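Long-range contact in polysaccharide deacetylase (Streptococcus pyogenes, PDB 6DQ3), which removes N-acetyl groups from the cell wall linkage unit of streptococcal rhamnopolysaccharides, as a zinc-dependent enzyme of carbohydrate esterase family 4: residues I9-Y14 with W73-D78. Sequence-based numbering, arbitrary orientation.
With ZN (zinc ion), chain D.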
ATOM      1  N   ILE A   9       9.286   8.228  -7.425  1.00 33.66           N
ATOM      2  CA  ILE A   9       7.881   7.834  -7.442  1.00 32.55           C
ATOM      3  C   ILE A   9       7.269   8.133  -6.079  1.00 30.16           C
ATOM      4  O   ILE A   9       7.728   7.583  -5.067  1.00 27.94           O
ATOM      5  CB  ILE A   9       7.722   6.345  -7.784  1.00 34.86           C
ATOM      6  CG1 ILE A   9       8.220   6.047  -9.199  1.00 35.79           C
ATOM      7  CG2 ILE A   9       6.267   5.911  -7.635  1.00 37.18           C
ATOM      8  CD1 ILE A   9       8.190   4.571  -9.557  1.00 35.21           C
ATOM      9  N   PRO A  10       6.248   8.989  -5.998  1.00 27.98           N
ATOM     10  CA  PRO A  10       5.531   9.149  -4.726  1.00 27.90           C
ATOM     11  C   PRO A  10       4.671   7.927  -4.438  1.00 27.09           C
ATOM     12  O   PRO A  10       3.854   7.513  -5.266  1.00 28.78           O
ATOM     13  CB  PRO A  10       4.680  10.407  -4.942  1.00 28.92           C
ATOM     14  CG  PRO A  10       4.476  10.469  -6.429  1.00 28.58           C
ATOM     15  CD  PRO A  10       5.730   9.882  -7.054  1.00 28.48           C
ATOM     16  N   ILE A  11       4.876   7.341  -3.268  1.00 27.10           N
ATOM     17  CA  ILE A  11       4.127   6.174  -2.819  1.00 27.65           C
ATOM     18  C   ILE A  11       3.307   6.630  -1.620  1.00 27.14           C
ATOM     19  O   ILE A  11       3.835   6.764  -0.512  1.00 27.38           O
ATOM     20  CB  ILE A  11       5.042   5.005  -2.448  1.00 33.45           C
ATOM     21  CG1 ILE A  11       5.940   4.605  -3.621  1.00 30.20           C
ATOM     22  CG2 ILE A  11       4.210   3.810  -1.990  1.00 30.28           C
ATOM     23  CD1 ILE A  11       7.010   3.612  -3.218  1.00 32.76           C
ATOM     24  N   LEU A  12       2.019   6.879  -1.835  1.00 30.45           N
ATOM     25  CA  LEU A  12       1.169   7.392  -0.774  1.00 30.55           C
ATOM     26  C   LEU A  12       0.740   6.260   0.146  1.00 28.91           C
ATOM     27  O   LEU A  12       0.371   5.173  -0.308  1.00 28.29           O
ATOM     28  CB  LEU A  12      -0.057   8.090  -1.362  1.00 30.55           C
ATOM     29  CG  LEU A  12       0.236   9.217  -2.356  1.00 33.00           C
ATOM     30  CD1 LEU A  12      -1.068   9.923  -2.740  1.00 34.08           C
ATOM     31  CD2 LEU A  12       1.250  10.203  -1.812  1.00 32.05           C
ATOM     32  N   MET A  13       0.801   6.522   1.446  1.00 27.15           N
ATOM     33  CA  MET A  13       0.418   5.549   2.460  1.00 27.48           C
ATOM     34  C   MET A  13      -0.854   6.030   3.146  1.00 30.46           C
ATOM     35  O   MET A  13      -0.816   6.963   3.956  1.00 28.11           O
ATOM     36  CB  MET A  13       1.531   5.336   3.483  1.00 32.18           C
ATOM     37  CG  MET A  13       1.115   4.417   4.630  1.00 34.23           C
ATOM     38  SD  MET A  13       2.433   4.066   5.805  1.00 36.94           S
ATOM     39  CE  MET A  13       2.897   5.716   6.311  1.00 40.37           C
ATOM     40  N   TYR A  14      -1.965   5.380   2.817  1.00 28.42           N
ATOM     41  CA  TYR A  14      -3.256   5.559   3.464  1.00 32.32           C
ATOM     42  C   TYR A  14      -3.493   4.431   4.464  1.00 33.68           C
ATOM     43  O   TYR A  14      -2.920   3.348   4.358  1.00 30.27           O
ATOM     44  CB  TYR A  14      -4.397   5.544   2.436  1.00 28.28           C
ATOM     45  CG  TYR A  14      -4.496   6.742   1.527  1.00 30.57           C
ATOM     46  CD1 TYR A  14      -3.836   6.766   0.311  1.00 27.40           C
ATOM     47  CD2 TYR A  14      -5.272   7.839   1.872  1.00 29.67           C
ATOM     48  CE1 TYR A  14      -3.924   7.856  -0.529  1.00 29.48           C
ATOM     49  CE2 TYR A  14      -5.372   8.932   1.040  1.00 30.82           C
ATOM     50  CZ  TYR A  14      -4.695   8.937  -0.160  1.00 31.95           C
ATOM     51  OH  TYR A  14      -4.793  10.024  -0.991  1.00 32.82           O
ATOM     52  N   TRP A  73       1.900   5.720  -6.733  1.00 24.23           N
ATOM     53  CA  TRP A  73       1.508   4.401  -6.251  1.00 26.83           C
ATOM     54  C   TRP A  73       0.680   4.610  -4.989  1.00 24.52           C
ATOM     55  O   TRP A  73       1.216   4.999  -3.947  1.00 25.12           O
ATOM     56  CB  TRP A  73       2.731   3.530  -5.977  1.00 29.35           C
ATOM     57  CG  TRP A  73       2.397   2.111  -5.628  1.00 26.16           C
ATOM     58  CD1 TRP A  73       1.193   1.476  -5.800  1.00 27.94           C
ATOM     59  CD2 TRP A  73       3.274   1.151  -5.032  1.00 28.18           C
ATOM     60  NE1 TRP A  73       1.279   0.178  -5.357  1.00 28.80           N
ATOM     61  CE2 TRP A  73       2.544  -0.046  -4.880  1.00 23.63           C
ATOM     62  CE3 TRP A  73       4.609   1.184  -4.615  1.00 25.81           C
ATOM     63  CZ2 TRP A  73       3.106  -1.195  -4.327  1.00 25.78           C
ATOM     64  CZ3 TRP A  73       5.160   0.043  -4.070  1.00 26.79           C
ATOM     65  CH2 TRP A  73       4.411  -1.128  -3.932  1.00 25.16           C
ATOM     66  N   LEU A  74      -0.625   4.367  -5.092  1.00 28.01           N
ATOM     67  CA  LEU A  74      -1.531   4.489  -3.959  1.00 23.59           C
ATOM     68  C   LEU A  74      -1.523   3.178  -3.185  1.00 23.63           C
ATOM     69  O   LEU A  74      -1.888   2.131  -3.737  1.00 27.44           O
ATOM     70  CB  LEU A  74      -2.953   4.807  -4.421  1.00 30.74           C
ATOM     71  CG  LEU A  74      -3.213   6.005  -5.332  1.00 27.88           C
ATOM     72  CD1 LEU A  74      -4.713   6.100  -5.617  1.00 26.93           C
ATOM     73  CD2 LEU A  74      -2.684   7.268  -4.711  1.00 30.73           C
ATOM     74  N   THR A  75      -1.117   3.230  -1.914  1.00 25.65           N
ATOM     75  CA  THR A  75      -1.061   2.040  -1.076  1.00 27.24           C
ATOM     76  C   THR A  75      -1.885   2.220   0.192  1.00 29.07           C
ATOM     77  O   THR A  75      -1.926   3.307   0.777  1.00 26.93           O
ATOM     78  CB  THR A  75       0.387   1.671  -0.688  1.00 27.74           C
ATOM     79  OG1 THR A  75       0.922   2.623   0.241  1.00 28.14           O
ATOM     80  CG2 THR A  75       1.278   1.613  -1.925  1.00 26.70           C
ATOM     81  N   PHE A  76      -2.526   1.129   0.612  1.00 30.47           N
ATOM     82  CA  PHE A  76      -3.349   1.069   1.814  1.00 31.85           C
ATOM     83  C   PHE A  76      -2.908  -0.142   2.621  1.00 29.73           C
ATOM     84  O   PHE A  76      -2.869  -1.254   2.088  1.00 34.39           O
ATOM     85  CB  PHE A  76      -4.842   0.921   1.478  1.00 31.48           C
ATOM     86  CG  PHE A  76      -5.467   2.139   0.854  1.00 31.27           C
ATOM     87  CD1 PHE A  76      -5.127   2.535  -0.425  1.00 34.80           C
ATOM     88  CD2 PHE A  76      -6.424   2.868   1.544  1.00 38.31           C
ATOM     89  CE1 PHE A  76      -5.712   3.649  -0.997  1.00 37.62           C
ATOM     90  CE2 PHE A  76      -7.009   3.981   0.976  1.00 36.43           C
ATOM     91  CZ  PHE A  76      -6.652   4.371  -0.293  1.00 31.23           C
ATOM     92  N   ASP A  77      -2.620   0.050   3.903  1.00 29.66           N
ATOM     93  CA  ASP A  77      -2.223  -1.065   4.751  1.00 25.80           C
ATOM     94  C   ASP A  77      -3.399  -1.601   5.566  1.00 27.93           C
ATOM     95  O   ASP A  77      -4.395  -0.906   5.800  1.00 30.06           O
ATOM     96  CB  ASP A  77      -1.090  -0.660   5.706  1.00 31.02           C
ATOM     97  CG  ASP A  77       0.138  -0.144   4.983  1.00 30.54           C
ATOM     98  OD1 ASP A  77       0.328  -0.483   3.798  1.00 31.64           O
ATOM     99  OD2 ASP A  77       0.924   0.597   5.608  1.00 34.03           O
ATOM    100  N   ASP A  78      -3.265  -2.875   5.966  1.00 29.15           N
ATOM    101  CA  ASP A  78      -4.042  -3.532   7.021  1.00 26.71           C
ATOM    102  C   ASP A  78      -5.370  -4.110   6.545  1.00 27.10           C
ATOM    103  O   ASP A  78      -6.153  -4.626   7.354  1.00 28.33           O
ATOM    104  CB  ASP A  78      -4.283  -2.554   8.180  1.00 28.91           C
ATOM    105  CG  ASP A  78      -3.015  -2.201   8.933  1.00 36.93           C
ATOM    106  OD1 ASP A  78      -1.994  -2.864   8.696  1.00 31.66           O
ATOM    107  OD2 ASP A  78      -3.028  -1.249   9.743  1.00 32.22           O
TER
HETATM  108 ZN    ZN D 402      -0.063  -2.663   9.387  1.00 33.15          ZN
HETATM  109  O   HOH W   1      -0.838  -1.330  11.203  1.00 30.86           O
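Trp73 meets Pro10 and Ile11 on two neighbouring parallel strands of the distorted (beta/alpha) barrel of the carbohydrate esterase 4 family. Its N-H gives a nearly straight bond to Pro10 O (3.0 Å), while its carbonyl accepts from Leu12 N. With CG anti to the backbone N (chi1 -173°), the broad indole lies alongside Ile11, whose CD1 comes to the ring edge at CE3 (3.7 Å); its one polar atom, NE1, is satisfied by Thr99. Leu74 turns to the other side, toward helix 34-46, and its CD2 touches Leu12 CD1, one branched aliphatic tip against another. Thr75 suits its place twice over: its methyl CG2 sits over the centre of the Trp73 ring, and OG1 (chi1 71°) donates to Leu12 O (2.7 Å). Thr75 N binds that same oxygen (2.9 Å), so one buried carbonyl is gripped twice; Arg212 also bonds to OG1. Thr75 O then accepts from Tyr14 N. Phe76, on the helix side, offers a flat face to the Tyr14 methylene, CB lying 3.6 Å from the ring centroid. The two rings are nearly parallel (11°) but slid apart with little overlap, and Tyr14 OH reaches Gln40. Asp77 N adds a weak bond to Tyr14 O; its OD2 lies 3.8 Å from Met13 SD and forms a salt bridge with Arg212, while OD1 accepts from Asn101. Asp78, just past the strand, offers zinc a carboxylate: OD1 binds it (2.1 Å) with His133 and His137, and OD2 accepts from a zinc-bound water. Paired backbones and apolar neighbours thus anchor a strand whose C-terminal end delivers Asp77 and Asp78 in succession to the metal site, where an acetate beside Asp77 is consistent with a substrate pocket.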